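Local coordinates for probable amino acid aminotransferase (Mycobacterium tuberculosis, PDB 6Q1Q), which belongs to the class IV aminotransferase family of enzymes, at residues L91-S96 against A107-S112. Sequence-based numbering, arbitrary orientation.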
ATOM      1  N   LEU B  91      -3.283  -1.954  20.793  1.00 58.16           N
ATOM      2  CA  LEU B  91      -2.553  -3.190  20.553  1.00 57.75           C
ATOM      3  C   LEU B  91      -2.675  -3.547  19.079  1.00 57.64           C
ATOM      4  O   LEU B  91      -3.778  -3.529  18.523  1.00 63.06           O
ATOM      5  CB  LEU B  91      -3.081  -4.319  21.444  1.00 56.83           C
ATOM      6  CG  LEU B  91      -2.508  -5.730  21.275  1.00 55.67           C
ATOM      7  CD1 LEU B  91      -2.498  -6.447  22.618  1.00 58.98           C
ATOM      8  CD2 LEU B  91      -3.290  -6.542  20.258  1.00 53.95           C
ATOM      9  N   ARG B  92      -1.547  -3.862  18.449  1.00 50.68           N
ATOM     10  CA  ARG B  92      -1.529  -4.209  17.037  1.00 46.30           C
ATOM     11  C   ARG B  92      -0.850  -5.550  16.818  1.00 44.10           C
ATOM     12  O   ARG B  92       0.138  -5.877  17.481  1.00 42.23           O
ATOM     13  CB  ARG B  92      -0.813  -3.135  16.211  1.00 46.58           C
ATOM     14  CG  ARG B  92      -1.692  -1.958  15.838  1.00 52.50           C
ATOM     15  CD  ARG B  92      -0.921  -0.916  15.054  1.00 59.04           C
ATOM     16  NE  ARG B  92       0.029  -0.200  15.899  1.00 66.64           N
ATOM     17  CZ  ARG B  92       0.600   0.954  15.570  1.00 71.58           C
ATOM     18  NH1 ARG B  92       0.314   1.532  14.410  1.00 71.03           N
ATOM     19  NH2 ARG B  92       1.452   1.534  16.404  1.00 74.07           N
ATOM     20  N   LEU B  93      -1.396  -6.323  15.885  1.00 43.02           N
ATOM     21  CA  LEU B  93      -0.806  -7.577  15.438  1.00 43.53           C
ATOM     22  C   LEU B  93      -0.248  -7.347  14.042  1.00 46.04           C
ATOM     23  O   LEU B  93      -0.984  -6.931  13.145  1.00 43.80           O
ATOM     24  CB  LEU B  93      -1.850  -8.692  15.418  1.00 42.74           C
ATOM     25  CG  LEU B  93      -2.908  -8.662  16.523  1.00 40.41           C
ATOM     26  CD1 LEU B  93      -4.061  -9.593  16.184  1.00 40.07           C
ATOM     27  CD2 LEU B  93      -2.286  -9.048  17.847  1.00 37.77           C
ATOM     28  N   ILE B  94       1.043  -7.611  13.857  1.00 44.14           N
ATOM     29  CA  ILE B  94       1.707  -7.433  12.570  1.00 40.79           C
ATOM     30  C   ILE B  94       2.167  -8.794  12.068  1.00 42.64           C
ATOM     31  O   ILE B  94       2.872  -9.520  12.777  1.00 43.79           O
ATOM     32  CB  ILE B  94       2.877  -6.437  12.651  1.00 42.67           C
ATOM     33  CG1 ILE B  94       2.341  -5.025  12.895  1.00 46.53           C
ATOM     34  CG2 ILE B  94       3.712  -6.477  11.382  1.00 37.91           C
ATOM     35  CD1 ILE B  94       2.695  -4.454  14.231  1.00 50.29           C
ATOM     36  N   TYR B  95       1.768  -9.128  10.841  1.00 42.76           N
ATOM     37  CA  TYR B  95       2.006 -10.444  10.249  1.00 42.23           C
ATOM     38  C   TYR B  95       2.487 -10.202   8.823  1.00 39.79           C
ATOM     39  O   TYR B  95       1.681  -9.952   7.922  1.00 41.86           O
ATOM     40  CB  TYR B  95       0.735 -11.283  10.285  1.00 40.98           C
ATOM     41  CG  TYR B  95       0.895 -12.745   9.923  1.00 42.98           C
ATOM     42  CD1 TYR B  95       1.977 -13.487  10.382  1.00 48.24           C
ATOM     43  CD2 TYR B  95      -0.058 -13.391   9.146  1.00 39.89           C
ATOM     44  CE1 TYR B  95       2.111 -14.831  10.059  1.00 50.91           C
ATOM     45  CE2 TYR B  95       0.068 -14.725   8.817  1.00 45.85           C
ATOM     46  CZ  TYR B  95       1.152 -15.442   9.276  1.00 51.36           C
ATOM     47  OH  TYR B  95       1.272 -16.775   8.950  1.00 55.63           O
ATOM     48  N   SER B  96       3.798 -10.268   8.624  1.00 35.64           N
ATOM     49  CA  SER B  96       4.419  -9.967   7.344  1.00 35.92           C
ATOM     50  C   SER B  96       4.916 -11.237   6.667  1.00 36.22           C
ATOM     51  O   SER B  96       5.132 -12.268   7.309  1.00 38.25           O
ATOM     52  CB  SER B  96       5.586  -8.992   7.530  1.00 37.37           C
ATOM     53  OG  SER B  96       6.654  -9.307   6.653  1.00 43.24           O
ATOM     54  N   ALA B 107       6.205 -12.110  12.734  1.00 44.19           N
ATOM     55  CA  ALA B 107       4.963 -11.912  13.467  1.00 41.86           C
ATOM     56  C   ALA B 107       5.285 -11.442  14.876  1.00 42.16           C
ATOM     57  O   ALA B 107       6.106 -12.056  15.563  1.00 43.86           O
ATOM     58  CB  ALA B 107       4.138 -13.201  13.515  1.00 41.14           C
ATOM     59  N   TYR B 108       4.637 -10.361  15.300  1.00 40.13           N
ATOM     60  CA  TYR B 108       4.811  -9.863  16.657  1.00 41.80           C
ATOM     61  C   TYR B 108       3.580  -9.063  17.057  1.00 41.80           C
ATOM     62  O   TYR B 108       2.729  -8.731  16.229  1.00 39.79           O
ATOM     63  CB  TYR B 108       6.083  -9.018  16.792  1.00 40.40           C
ATOM     64  CG  TYR B 108       6.152  -7.807  15.883  1.00 38.72           C
ATOM     65  CD1 TYR B 108       6.652  -7.911  14.590  1.00 37.84           C
ATOM     66  CD2 TYR B 108       5.730  -6.559  16.322  1.00 38.72           C
ATOM     67  CE1 TYR B 108       6.724  -6.808  13.758  1.00 36.83           C
ATOM     68  CE2 TYR B 108       5.800  -5.449  15.498  1.00 37.95           C
ATOM     69  CZ  TYR B 108       6.296  -5.579  14.217  1.00 38.04           C
ATOM     70  OH  TYR B 108       6.366  -4.477  13.392  1.00 36.56           O
ATOM     71  N   VAL B 109       3.499  -8.771  18.351  1.00 44.30           N
ATOM     72  CA  VAL B 109       2.407  -8.004  18.932  1.00 42.56           C
ATOM     73  C   VAL B 109       2.995  -6.722  19.500  1.00 46.07           C
ATOM     74  O   VAL B 109       4.075  -6.737  20.101  1.00 49.06           O
ATOM     75  CB  VAL B 109       1.669  -8.805  20.026  1.00 42.19           C
ATOM     76  CG1 VAL B 109       0.701  -7.913  20.794  1.00 41.81           C
ATOM     77  CG2 VAL B 109       0.949 -10.004  19.419  1.00 42.36           C
ATOM     78  N   MET B 110       2.288  -5.615  19.302  1.00 45.19           N
ATOM     79  CA  MET B 110       2.755  -4.307  19.726  1.00 46.61           C
ATOM     80  C   MET B 110       1.626  -3.591  20.443  1.00 47.84           C
ATOM     81  O   MET B 110       0.502  -3.536  19.933  1.00 47.43           O
ATOM     82  CB  MET B 110       3.230  -3.473  18.536  1.00 50.52           C
ATOM     83  CG  MET B 110       4.042  -2.252  18.927  1.00 57.58           C
ATOM     84  SD  MET B 110       5.085  -1.637  17.591  1.00 61.17           S
ATOM     85  CE  MET B 110       3.960  -1.744  16.202  1.00 57.38           C
ATOM     86  N   VAL B 111       1.920  -3.049  21.619  1.00 50.02           N
ATOM     87  CA  VAL B 111       0.978  -2.219  22.358  1.00 51.51           C
ATOM     88  C   VAL B 111       1.636  -0.868  22.596  1.00 54.14           C
ATOM     89  O   VAL B 111       2.794  -0.798  23.025  1.00 54.99           O
ATOM     90  CB  VAL B 111       0.540  -2.881  23.679  1.00 50.84           C
ATOM     91  CG1 VAL B 111       1.745  -3.303  24.512  1.00 50.17           C
ATOM     92  CG2 VAL B 111      -0.376  -1.954  24.461  1.00 52.77           C
ATOM     93  N   SER B 112       0.910   0.201  22.284  1.00 56.04           N
ATOM     94  CA  SER B 112       1.434   1.556  22.360  1.00 57.83           C
ATOM     95  C   SER B 112       0.370   2.460  22.973  1.00 60.27           C
ATOM     96  O   SER B 112      -0.789   2.045  23.091  1.00 62.06           O
ATOM     97  CB  SER B 112       1.851   2.040  20.968  1.00 55.78           C
ATOM     98  OG  SER B 112       0.799   1.886  20.033  1.00 56.71           O
TER
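Ile-94 lies across one face of the Tyr-108 ring. Its CB is 4.1 Å from the ring centroid and 21° off the normal, a CH-pi contact. Its CD1 is 3.5 Å from CE2 of Tyr-108 and meets Met-110 CE at 3.6 Å. Tyr-108 has chi1 59°, with CG between its own N and carbonyl carbon, which leans the ring over Ile-94. Arg-92 and Met-110 run side by side on the Ile-94 face of the sheet. On the sheet's opposite face, Leu-91 CG touches Val-109 CG1 at 3.9 Å. Leu-93 CD2 meets Val-109 CG2, and Tyr-95 CD1 meets Ala-107 CB.

The backbones form an antiparallel hairpin; Arg-92 with Met-110 and Ile-94 with Tyr-108 are hydrogen-bonded pairs. Arg-92 N to Met-110 O is 2.6 Å; Ile-94 N to Tyr-108 O is 3.1 Å and almost straight, 178° at the hydrogen.

On the Ile-94 face, Arg-92 NH2 forms a salt bridge with Glu-100 of the second subunit, and Tyr-108 OH a hydrogen bond with Ala-21 O of that subunit. In this sheet of the class IV aminotransferase fold, strand 31-39 pairs with 89-96 and strand 3-6 with 106-113, while helix 67-84 packs on Leu-93, Ala-107, Val-109 and Val-111.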